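Local coordinates for protein N-formylglutamate amidohydrolase (Ralstonia eutropha, PDB 2Q7S) that probably acts as a zinc-dependent hydrolase of the N-formylglutamate amidohydrolase family, with one zinc ion bound in its site, at residues V27-H32 and R146-A151; R79-P84 and Q138-R143; A60-V65 and L169-M174. All blocks are in the same frame, centred on the assembly; numbering follows the deposited sequence. Where two conformers were deposited one is given.

Contact 1. Residues V27-H32 and R146-A151; sequences VCDSPH and RPYHAA. With ZN (zinc ion), chain C.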
loop_
_atom_site.group_PDB
_atom_site.type_symbol
_atom_site.label_atom_id
_atom_site.label_comp_id
_atom_site.label_asym_id
_atom_site.label_seq_id
_atom_site.Cartn_x
_atom_site.Cartn_y
_atom_site.Cartn_z
ATOM N N VAL A 27 -0.268 7.547 10.688
ATOM C CA VAL A 27 -0.380 7.997 9.290
ATOM C C VAL A 27 -0.496 6.724 8.454
ATOM O O VAL A 27 0.341 5.824 8.588
ATOM C CB VAL A 27 0.861 8.794 8.862
ATOM C CG1 VAL A 27 0.818 9.174 7.358
ATOM C CG2 VAL A 27 1.019 10.007 9.739
ATOM N N CYS A 28 -1.530 6.653 7.606
ATOM C CA CYS A 28 -1.847 5.432 6.866
ATOM C C CYS A 28 -1.928 5.735 5.382
ATOM O O CYS A 28 -2.548 6.721 4.999
ATOM C CB CYS A 28 -3.136 4.814 7.388
ATOM S SG CYS A 28 -3.061 4.343 9.090
ATOM N N ASP A 29 -1.242 4.952 4.530
ATOM C CA ASP A 29 -1.453 5.146 3.114
ATOM C C ASP A 29 -1.919 3.883 2.362
ATOM O O ASP A 29 -1.533 2.809 2.702
ATOM C CB ASP A 29 -0.299 5.836 2.450
ATOM C CG ASP A 29 0.825 4.945 2.155
ATOM O OD1 ASP A 29 1.318 4.317 3.098
ATOM O OD2 ASP A 29 1.259 4.927 0.970
ATOM N N SER A 30 -2.799 4.106 1.383
ATOM C CA SER A 30 -3.326 3.076 0.482
ATOM C C SER A 30 -2.805 3.490 -0.928
ATOM O O SER A 30 -3.490 4.217 -1.705
ATOM C CB SER A 30 -4.859 3.010 0.578
ATOM O OG SER A 30 -5.502 2.112 -0.325
ATOM N N PRO A 31 -1.628 2.973 -1.308
ATOM C CA PRO A 31 -1.030 3.361 -2.615
ATOM C C PRO A 31 -1.640 2.706 -3.865
ATOM O O PRO A 31 -1.362 3.126 -4.979
ATOM C CB PRO A 31 0.429 2.923 -2.468
ATOM C CG PRO A 31 0.371 1.803 -1.493
ATOM C CD PRO A 31 -0.747 2.073 -0.536
ATOM N N HIS A 32 -2.387 1.628 -3.666
ATOM C CA HIS A 32 -2.800 0.751 -4.719
ATOM C C HIS A 32 -4.263 0.706 -5.025
ATOM O O HIS A 32 -4.655 -0.050 -5.889
ATOM C CB HIS A 32 -2.286 -0.626 -4.383
ATOM C CG HIS A 32 -0.807 -0.719 -4.466
ATOM N ND1 HIS A 32 -0.094 -1.746 -3.910
ATOM C CD2 HIS A 32 0.103 0.104 -5.048
ATOM C CE1 HIS A 32 1.195 -1.563 -4.148
ATOM N NE2 HIS A 32 1.341 -0.453 -4.849
ATOM N N ARG A 146 5.066 12.037 -7.405
ATOM C CA ARG A 146 5.683 13.040 -6.545
ATOM C C ARG A 146 4.668 13.712 -5.604
ATOM O O ARG A 146 4.931 13.860 -4.427
ATOM C CB ARG A 146 6.456 14.061 -7.368
ATOM C CG ARG A 146 7.770 13.502 -8.024
ATOM C CD ARG A 146 8.656 14.662 -8.486
ATOM N NE ARG A 146 9.583 14.240 -9.515
ATOM C CZ ARG A 146 10.768 13.684 -9.292
ATOM N NH1 ARG A 146 11.165 13.437 -8.071
ATOM N NH2 ARG A 146 11.535 13.350 -10.313
ATOM N N PRO A 147 3.499 14.139 -6.120
ATOM C CA PRO A 147 2.459 14.643 -5.215
ATOM C C PRO A 147 2.018 13.676 -4.154
ATOM O O PRO A 147 1.888 14.073 -2.988
ATOM C CB PRO A 147 1.309 14.966 -6.169
ATOM C CG PRO A 147 1.936 15.240 -7.409
ATOM C CD PRO A 147 3.069 14.277 -7.508
ATOM N N TYR A 148 1.754 12.421 -4.552
ATOM C CA TYR A 148 1.416 11.397 -3.608
ATOM C C TYR A 148 2.496 11.295 -2.543
ATOM O O TYR A 148 2.209 11.347 -1.333
ATOM C CB TYR A 148 1.221 10.043 -4.299
ATOM C CG TYR A 148 0.811 8.936 -3.337
ATOM C CD1 TYR A 148 -0.522 8.689 -3.074
ATOM C CD2 TYR A 148 1.763 8.158 -2.680
ATOM C CE1 TYR A 148 -0.908 7.690 -2.179
ATOM C CE2 TYR A 148 1.378 7.134 -1.833
ATOM C CZ TYR A 148 0.040 6.932 -1.562
ATOM O OH TYR A 148 -0.372 5.932 -0.696
ATOM N N HIS A 149 3.750 11.137 -2.961
ATOM C CA HIS A 149 4.816 10.988 -1.969
ATOM C C HIS A 149 5.112 12.227 -1.129
ATOM O O HIS A 149 5.332 12.107 0.109
ATOM C CB HIS A 149 6.084 10.350 -2.564
ATOM C CG HIS A 149 6.074 8.880 -2.369
ATOM N ND1 HIS A 149 6.659 8.282 -1.277
ATOM C CD2 HIS A 149 5.378 7.905 -3.010
ATOM C CE1 HIS A 149 6.369 6.988 -1.284
ATOM N NE2 HIS A 149 5.577 6.735 -2.312
ATOM N N ALA A 150 5.042 13.411 -1.728
ATOM C CA ALA A 150 5.094 14.661 -0.923
ATOM C C ALA A 150 4.011 14.694 0.198
ATOM O O ALA A 150 4.298 15.124 1.331
ATOM C CB ALA A 150 4.996 15.911 -1.793
ATOM N N ALA A 151 2.809 14.196 -0.106
ATOM C CA ALA A 151 1.679 14.216 0.863
ATOM C C ALA A 151 2.020 13.255 1.982
ATOM O O ALA A 151 1.817 13.592 3.145
ATOM C CB ALA A 151 0.363 13.810 0.221
HETATM ZN ZN ZN C . -0.746 -3.399 -2.758
#

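Contact 2. Residues R79-P84 and Q138-R143; sequences RVYIDP and QRRINR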
loop_
_atom_site.group_PDB
_atom_site.type_symbol
_atom_site.label_atom_id
_atom_site.label_comp_id
_atom_site.label_asym_id
_atom_site.label_seq_id
_atom_site.Cartn_x
_atom_site.Cartn_y
_atom_site.Cartn_z
ATOM N N ARG A 79 -2.107 1.854 -9.706
ATOM C CA ARG A 79 -0.738 1.432 -9.479
ATOM C C ARG A 79 -0.077 0.802 -10.698
ATOM O O ARG A 79 1.161 0.799 -10.756
ATOM C CB ARG A 79 -0.635 0.496 -8.271
ATOM C CG ARG A 79 -1.234 -0.838 -8.438
ATOM C CD ARG A 79 -0.251 -1.855 -8.938
ATOM N NE ARG A 79 0.760 -2.294 -7.992
ATOM C CZ ARG A 79 0.704 -3.366 -7.203
ATOM N NH1 ARG A 79 -0.366 -4.139 -7.158
ATOM N NH2 ARG A 79 1.740 -3.663 -6.439
ATOM N N VAL A 80 -0.897 0.225 -11.609
ATOM C CA VAL A 80 -0.423 -0.322 -12.879
ATOM C C VAL A 80 -0.011 0.778 -13.866
ATOM O O VAL A 80 0.628 0.495 -14.886
ATOM C CB VAL A 80 -1.482 -1.229 -13.549
ATOM C CG1 VAL A 80 -0.990 -1.696 -14.905
ATOM C CG2 VAL A 80 -1.808 -2.423 -12.642
ATOM N N TYR A 81 -0.389 2.019 -13.569
ATOM C CA TYR A 81 0.051 3.201 -14.323
ATOM C C TYR A 81 1.365 3.742 -13.782
ATOM O O TYR A 81 2.354 3.922 -14.521
ATOM C CB TYR A 81 -1.023 4.259 -14.266
ATOM C CG TYR A 81 -0.759 5.526 -15.047
ATOM C CD1 TYR A 81 -0.850 5.547 -16.444
ATOM C CD2 TYR A 81 -0.470 6.718 -14.391
ATOM C CE1 TYR A 81 -0.667 6.722 -17.160
ATOM C CE2 TYR A 81 -0.238 7.892 -15.112
ATOM C CZ TYR A 81 -0.369 7.898 -16.483
ATOM O OH TYR A 81 -0.180 9.063 -17.195
ATOM N N ILE A 82 1.381 4.020 -12.483
ATOM C CA ILE A 82 2.615 4.175 -11.765
ATOM C C ILE A 82 2.387 3.765 -10.336
ATOM O O ILE A 82 1.331 4.024 -9.772
ATOM C CB ILE A 82 3.190 5.591 -11.910
ATOM C CG1 ILE A 82 4.582 5.666 -11.271
ATOM C CG2 ILE A 82 2.213 6.669 -11.421
ATOM C CD1 ILE A 82 5.370 7.011 -11.653
ATOM N N ASP A 83 3.360 3.073 -9.770
ATOM C CA ASP A 83 3.190 2.417 -8.470
ATOM C C ASP A 83 3.908 3.233 -7.406
ATOM O O ASP A 83 5.129 3.152 -7.334
ATOM C CB ASP A 83 3.798 1.034 -8.504
ATOM C CG ASP A 83 3.540 0.254 -7.261
ATOM O OD1 ASP A 83 3.223 0.856 -6.210
ATOM O OD2 ASP A 83 3.621 -0.991 -7.346
ATOM N N PRO A 84 3.152 3.956 -6.548
ATOM C CA PRO A 84 3.831 4.748 -5.527
ATOM C C PRO A 84 4.615 3.988 -4.461
ATOM O O PRO A 84 5.347 4.642 -3.735
ATOM C CB PRO A 84 2.700 5.542 -4.858
ATOM C CG PRO A 84 1.486 5.269 -5.614
ATOM C CD PRO A 84 1.689 4.080 -6.438
ATOM N N GLN A 138 8.760 10.156 -17.031
ATOM C CA GLN A 138 9.043 11.296 -16.197
ATOM C C GLN A 138 7.748 12.033 -15.847
ATOM O O GLN A 138 7.572 12.432 -14.719
ATOM C CB GLN A 138 10.052 12.213 -16.872
ATOM C CG GLN A 138 11.506 11.675 -16.807
ATOM C CD GLN A 138 12.442 12.472 -17.661
ATOM O OE1 GLN A 138 12.007 13.105 -18.619
ATOM N NE2 GLN A 138 13.751 12.463 -17.321
ATOM N N ARG A 139 6.832 12.191 -16.809
ATOM C CA ARG A 139 5.590 12.918 -16.583
ATOM C C ARG A 139 4.660 12.196 -15.636
ATOM O O ARG A 139 4.048 12.819 -14.735
ATOM C CB ARG A 139 4.930 13.276 -17.921
ATOM C CG ARG A 139 5.690 14.374 -18.640
ATOM C CD ARG A 139 4.882 14.973 -19.777
ATOM N NE ARG A 139 4.749 14.041 -20.885
ATOM C CZ ARG A 139 5.570 13.973 -21.928
ATOM N NH1 ARG A 139 6.603 14.802 -22.029
ATOM N NH2 ARG A 139 5.344 13.068 -22.870
ATOM N N ARG A 140 4.581 10.865 -15.765
ATOM C CA ARG A 140 3.895 10.067 -14.732
ATOM C C ARG A 140 4.448 10.377 -13.360
ATOM O O ARG A 140 3.679 10.605 -12.401
ATOM C CB ARG A 140 3.977 8.521 -14.962
ATOM C CG ARG A 140 3.330 8.116 -16.256
ATOM C CD ARG A 140 3.195 6.646 -16.384
ATOM N NE ARG A 140 2.787 6.262 -17.741
ATOM C CZ ARG A 140 2.476 5.018 -18.081
ATOM N NH1 ARG A 140 2.532 4.063 -17.165
ATOM N NH2 ARG A 140 2.146 4.723 -19.328
ATOM N N ILE A 141 5.764 10.330 -13.246
ATOM C CA ILE A 141 6.407 10.570 -11.954
ATOM C C ILE A 141 6.038 11.942 -11.407
ATOM O O ILE A 141 5.641 12.030 -10.271
ATOM C CB ILE A 141 7.947 10.407 -11.996
ATOM C CG1 ILE A 141 8.333 8.941 -12.208
ATOM C CG2 ILE A 141 8.570 10.919 -10.660
ATOM C CD1 ILE A 141 9.783 8.681 -12.648
ATOM N N ASN A 142 6.128 13.007 -12.227
ATOM C CA ASN A 142 5.847 14.360 -11.752
ATOM C C ASN A 142 4.385 14.611 -11.363
ATOM O O ASN A 142 4.110 15.254 -10.358
ATOM C CB ASN A 142 6.286 15.400 -12.806
ATOM C CG ASN A 142 7.760 15.404 -13.018
ATOM O OD1 ASN A 142 8.502 14.968 -12.138
ATOM N ND2 ASN A 142 8.206 15.885 -14.181
ATOM N N ARG A 143 3.459 14.125 -12.190
ATOM C CA ARG A 143 2.060 14.405 -12.020
ATOM C C ARG A 143 1.376 13.548 -10.960
ATOM O O ARG A 143 0.431 14.020 -10.358
ATOM C CB ARG A 143 1.313 14.227 -13.338
ATOM C CG ARG A 143 1.827 15.073 -14.453
ATOM C CD ARG A 143 1.325 14.517 -15.825
ATOM N NE ARG A 143 1.696 15.365 -16.943
ATOM C CZ ARG A 143 1.420 15.103 -18.219
ATOM N NH1 ARG A 143 0.769 13.996 -18.556
ATOM N NH2 ARG A 143 1.809 15.949 -19.165
HETATM O O HOH W 1 2.338 0.708 -16.787
HETATM O O HOH W 2 1.485 11.386 -17.215
#

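Contact 3. Residues A60-V65 and L169-M174; sequences ALWEAV and LNLHSM. With ZN (zinc ion), chain C.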
loop_
_atom_site.group_PDB
_atom_site.type_symbol
_atom_site.label_atom_id
_atom_site.label_comp_id
_atom_site.label_asym_id
_atom_site.label_seq_id
_atom_site.Cartn_x
_atom_site.Cartn_y
_atom_site.Cartn_z
ATOM N N ALA A 60 -11.411 2.361 1.527
ATOM C CA ALA A 60 -12.750 2.364 2.187
ATOM C C ALA A 60 -12.773 1.372 3.354
ATOM O O ALA A 60 -13.457 1.612 4.349
ATOM C CB ALA A 60 -13.872 2.038 1.171
ATOM N N LEU A 61 -11.998 0.275 3.247
ATOM C CA LEU A 61 -11.889 -0.724 4.339
ATOM C C LEU A 61 -11.329 -0.067 5.584
ATOM O O LEU A 61 -11.792 -0.336 6.689
ATOM C CB LEU A 61 -11.005 -1.902 3.985
ATOM C CG LEU A 61 -11.548 -3.026 3.066
ATOM C CD1 LEU A 61 -10.409 -3.995 2.772
ATOM C CD2 LEU A 61 -12.748 -3.715 3.709
ATOM N N TRP A 62 -10.371 0.838 5.379
ATOM C CA TRP A 62 -9.770 1.550 6.501
ATOM C C TRP A 62 -10.303 2.944 6.742
ATOM O O TRP A 62 -9.593 3.794 7.313
ATOM C CB TRP A 62 -8.266 1.576 6.319
ATOM C CG TRP A 62 -7.578 0.218 6.342
ATOM C CD1 TRP A 62 -7.348 -0.598 5.265
ATOM C CD2 TRP A 62 -6.942 -0.428 7.466
ATOM N NE1 TRP A 62 -6.634 -1.716 5.651
ATOM C CE2 TRP A 62 -6.350 -1.622 6.985
ATOM C CE3 TRP A 62 -6.812 -0.113 8.826
ATOM C CZ2 TRP A 62 -5.663 -2.512 7.820
ATOM C CZ3 TRP A 62 -6.122 -1.026 9.675
ATOM C CH2 TRP A 62 -5.557 -2.185 9.152
ATOM N N GLU A 63 -11.543 3.204 6.343
ATOM C CA GLU A 63 -12.165 4.534 6.581
ATOM C C GLU A 63 -12.076 5.097 8.014
ATOM O O GLU A 63 -11.992 6.274 8.156
ATOM C CB GLU A 63 -13.642 4.540 6.152
ATOM C CG GLU A 63 -14.484 3.582 6.924
ATOM C CD GLU A 63 -15.930 3.977 7.008
ATOM O OE1 GLU A 63 -16.418 4.691 6.096
ATOM O OE2 GLU A 63 -16.584 3.544 7.987
ATOM N N ALA A 64 -12.057 4.243 9.039
ATOM C CA ALA A 64 -11.964 4.622 10.492
ATOM C C ALA A 64 -10.754 5.421 10.902
ATOM O O ALA A 64 -10.765 6.064 11.928
ATOM C CB ALA A 64 -11.960 3.386 11.338
ATOM N N VAL A 65 -9.679 5.318 10.134
ATOM C CA VAL A 65 -8.426 5.931 10.473
ATOM C C VAL A 65 -8.516 7.428 10.903
ATOM O O VAL A 65 -7.997 7.749 11.976
ATOM C CB VAL A 65 -7.376 5.696 9.319
ATOM C CG1 VAL A 65 -6.140 6.609 9.483
ATOM C CG2 VAL A 65 -6.935 4.261 9.335
ATOM N N LEU A 169 1.189 2.963 8.713
ATOM C CA LEU A 169 0.609 1.717 8.144
ATOM C C LEU A 169 0.512 1.878 6.620
ATOM O O LEU A 169 -0.067 2.817 6.119
ATOM C CB LEU A 169 -0.735 1.367 8.748
ATOM C CG LEU A 169 -0.894 1.297 10.282
ATOM C CD1 LEU A 169 -2.323 0.873 10.712
ATOM C CD2 LEU A 169 0.168 0.380 10.903
ATOM N N ASN A 170 1.139 0.962 5.910
ATOM C CA ASN A 170 1.101 0.849 4.461
ATOM C C ASN A 170 0.089 -0.275 4.103
ATOM O O ASN A 170 0.283 -1.434 4.465
ATOM C CB ASN A 170 2.555 0.537 3.998
ATOM C CG ASN A 170 2.733 0.591 2.509
ATOM O OD1 ASN A 170 3.003 -0.436 1.879
ATOM N ND2 ASN A 170 2.613 1.763 1.934
ATOM N N LEU A 171 -1.006 0.068 3.422
ATOM C CA LEU A 171 -2.180 -0.749 3.395
ATOM C C LEU A 171 -2.394 -1.368 2.029
ATOM O O LEU A 171 -2.378 -0.651 1.030
ATOM C CB LEU A 171 -3.423 0.134 3.769
ATOM C CG LEU A 171 -3.337 0.878 5.108
ATOM C CD1 LEU A 171 -4.555 1.808 5.346
ATOM C CD2 LEU A 171 -3.163 -0.072 6.263
ATOM N N HIS A 172 -2.681 -2.683 1.999
ATOM C CA HIS A 172 -2.804 -3.442 0.757
ATOM C C HIS A 172 -3.852 -4.514 0.844
ATOM O O HIS A 172 -4.379 -4.834 1.913
ATOM C CB HIS A 172 -1.453 -4.136 0.405
ATOM C CG HIS A 172 -0.363 -3.175 0.201
ATOM N ND1 HIS A 172 0.007 -2.729 -1.051
ATOM C CD2 HIS A 172 0.365 -2.478 1.094
ATOM C CE1 HIS A 172 0.945 -1.816 -0.908
ATOM N NE2 HIS A 172 1.178 -1.646 0.377
ATOM N N SER A 173 -4.182 -5.026 -0.321
ATOM C CA SER A 173 -4.816 -6.337 -0.440
ATOM C C SER A 173 -4.081 -7.196 -1.470
ATOM O O SER A 173 -3.437 -6.707 -2.380
ATOM C CB SER A 173 -6.293 -6.179 -0.814
ATOM O OG SER A 173 -6.422 -5.737 -2.136
HETATM N N MSE A 174 -4.294 -8.483 -1.382
HETATM C CA MSE A 174 -3.574 -9.421 -2.183
HETATM C C MSE A 174 -4.529 -10.501 -2.718
HETATM O O MSE A 174 -5.541 -10.854 -2.054
HETATM C CB MSE A 174 -2.444 -10.022 -1.331
HETATM C CG MSE A 174 -2.877 -10.489 0.014
HETATM SE SE MSE A 174 -1.478 -11.402 1.021
HETATM C CE MSE A 174 -2.794 -12.002 2.296
HETATM ZN ZN ZN C . -0.746 -3.399 -2.758
HETATM O O HOH W 3 -4.593 -3.433 4.322
#

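Contact 1. Residues V27-H32 and R146-A151
Tyr148 extends from helix 134-163 so that its hydroxyl end meets Asp29 and Pro31 at the end of strand 26-30. The two polar side chains cross at about a right angle, with the carboxylate and ring planes 49° apart. Tyr148 OH donates a short hydrogen bond to Asp29 OD2, 2.5 Å away, which is met on its anti lone pair, the side away from OD1; relative to the tyrosine ring, this oxygen lies at the edge, close to the ring plane. The phenol is aimed straight off the helix because its CG stands anti to the backbone N (chi1 -178°), while the carboxylate of Asp29 is set by CG lodged between its own N and carbonyl carbon (chi1 80°). Asp29 OD1 is held by His168 and Asn170 of the adjacent strand, so both oxygens of this buried carboxylate are engaged. Such packing of a long helix against one face of a mixed alpha/beta sheet is consistent with the zinc exopeptidase-like fold of this family; here His32 follows closely on the end of the strand. Pro31 passes obliquely by the phenol: its CB is 3.6 Å from Tyr148 OH and 4.1 Å from Tyr148 CZ, whereas Pro31 N has no hydrogen to offer the hydroxyl. Just beyond, Pro31 CG lies over one face of the His32 imidazole, 3.9 Å above its plane. That ring binds the zinc ion through His32 ND1 at 2.1 Å, and Asp55 and His172 complete the protein ligands.

Contact 2. Residues R79-P84 and Q138-R143
The loop that leaves strand 71-75 turns beside the zinc site and lays its Tyr81-Ile82 corner against the N-terminal half of helix 134-163. At this junction the guanidinium of Arg140 lies flat on one face of the Tyr81 ring, the planes only 9° apart and the centres separated by 4.2 Å. The stack is offset: Arg140 CD sits above the middle of the ring, 3.8 Å from the Tyr81 centroid, as a CH-pi contact, and the charged end slides outward until Arg140 NE is 3.5 Å from Tyr81 CE1. An arginine chain extended from CG to NE places both parts over the same face. The charged group is then fixed in rotation by a bond from Arg140 NH1 to Tyr81 O at 2.7 Å, bent at the hydrogen (140°) but directed at a carbonyl lone pair; Arg140 NH2 turns to Tyr128 OH. A water bonded to Val80 O makes a further, weak link to Arg140 NH1. The hydroxyl of Tyr81 pairs with Asp40, and a second water joins it weakly to Arg143 NH1, 3.0 Å from that water. Beside this polar stack, Ile82 CD1 presses on Ile141 CG1 at 3.6 Å, the two side chains crossing at about a right angle. Behind the corner, Arg79 NE forms a salt bridge with Asp83 OD2, 3.2 Å away, approaching from above the carboxylate plane. Asp83 OD1 is hydrogen-bonded to NE2 of the zinc ligand His32, the carboxylate-histidine-zinc arrangement familiar from many zinc enzymes.

Contact 3. Residues A60-V65 and L169-M174
Zinc ligand His172 belongs to strand 166-174, and the opposite face of that strand is packed here by the indole of Trp62. Leu171 does most of the touching. Both of its methyls lie over one face of the indole: Leu171 CD1 makes a CH-pi contact with the five-membered ring, 3.7 Å from its centroid and 17° off the normal, while CD2 rests nearer the rim, 3.6 Å from Trp62 CE2. The two methyls thus lie along the indole from CG to the CE2-CZ2 rim. Leu169, two residues earlier and pointing the same way, adds a looser apolar contact of 4.4 Å between its CD1 and Trp62 CZ3. Trp62 directly follows helix 58-61 and opens a type I turn that runs to Val65; its CG, opposite the carbonyl carbon (chi1 -64°), sets the indole over the side chain of Leu171. In this alpha/beta fold the same layer is closed by helix 267-289, whose Leu275 and Thr279 also touch the indole. The buried indole nitrogen is satisfied by a water that accepts from Trp62 NE1 at 3.0 Å and donates to His172 O at 2.8 Å, a bridge from the tryptophan to the backbone of the metal ligand. On the strand's other face, His172 ND1 binds the zinc ion at 2.0 Å, alongside His32 and Asp55. The remaining ring nitrogen, His172 NE2, gives a hydrogen bond of 2.7 Å to Asn170 OD1; the acceptor lies close to the imidazole plane but is approached from above its own carbonyl plane, and it also takes a bond from Asn85 ND2.

How the contacts relate
Contacts 1 and 3 lie on opposite faces of the main sheet: strands 26-30 and 166-174 are neighbours in it, joined by backbone bonds such as Leu171 N to Asp29 O (2.9 Å), and His32, just after strand 26-30, and His172, on strand 166-174, bind the same zinc ion. Contact 2 shares helix 134-163 with contact 1, their centres about 12 Å apart. A probable bond from His149 NE2 to Pro84 O (2.5 Å) links the two, besides the one through His32. The side chain of Ile82 is about 13 Å from the zinc ion, and the loop reaches the site through Asp83. Contacts 2 and 3 do not touch; their nearest atoms are about 6 Å apart, with contact 1 bonded to both.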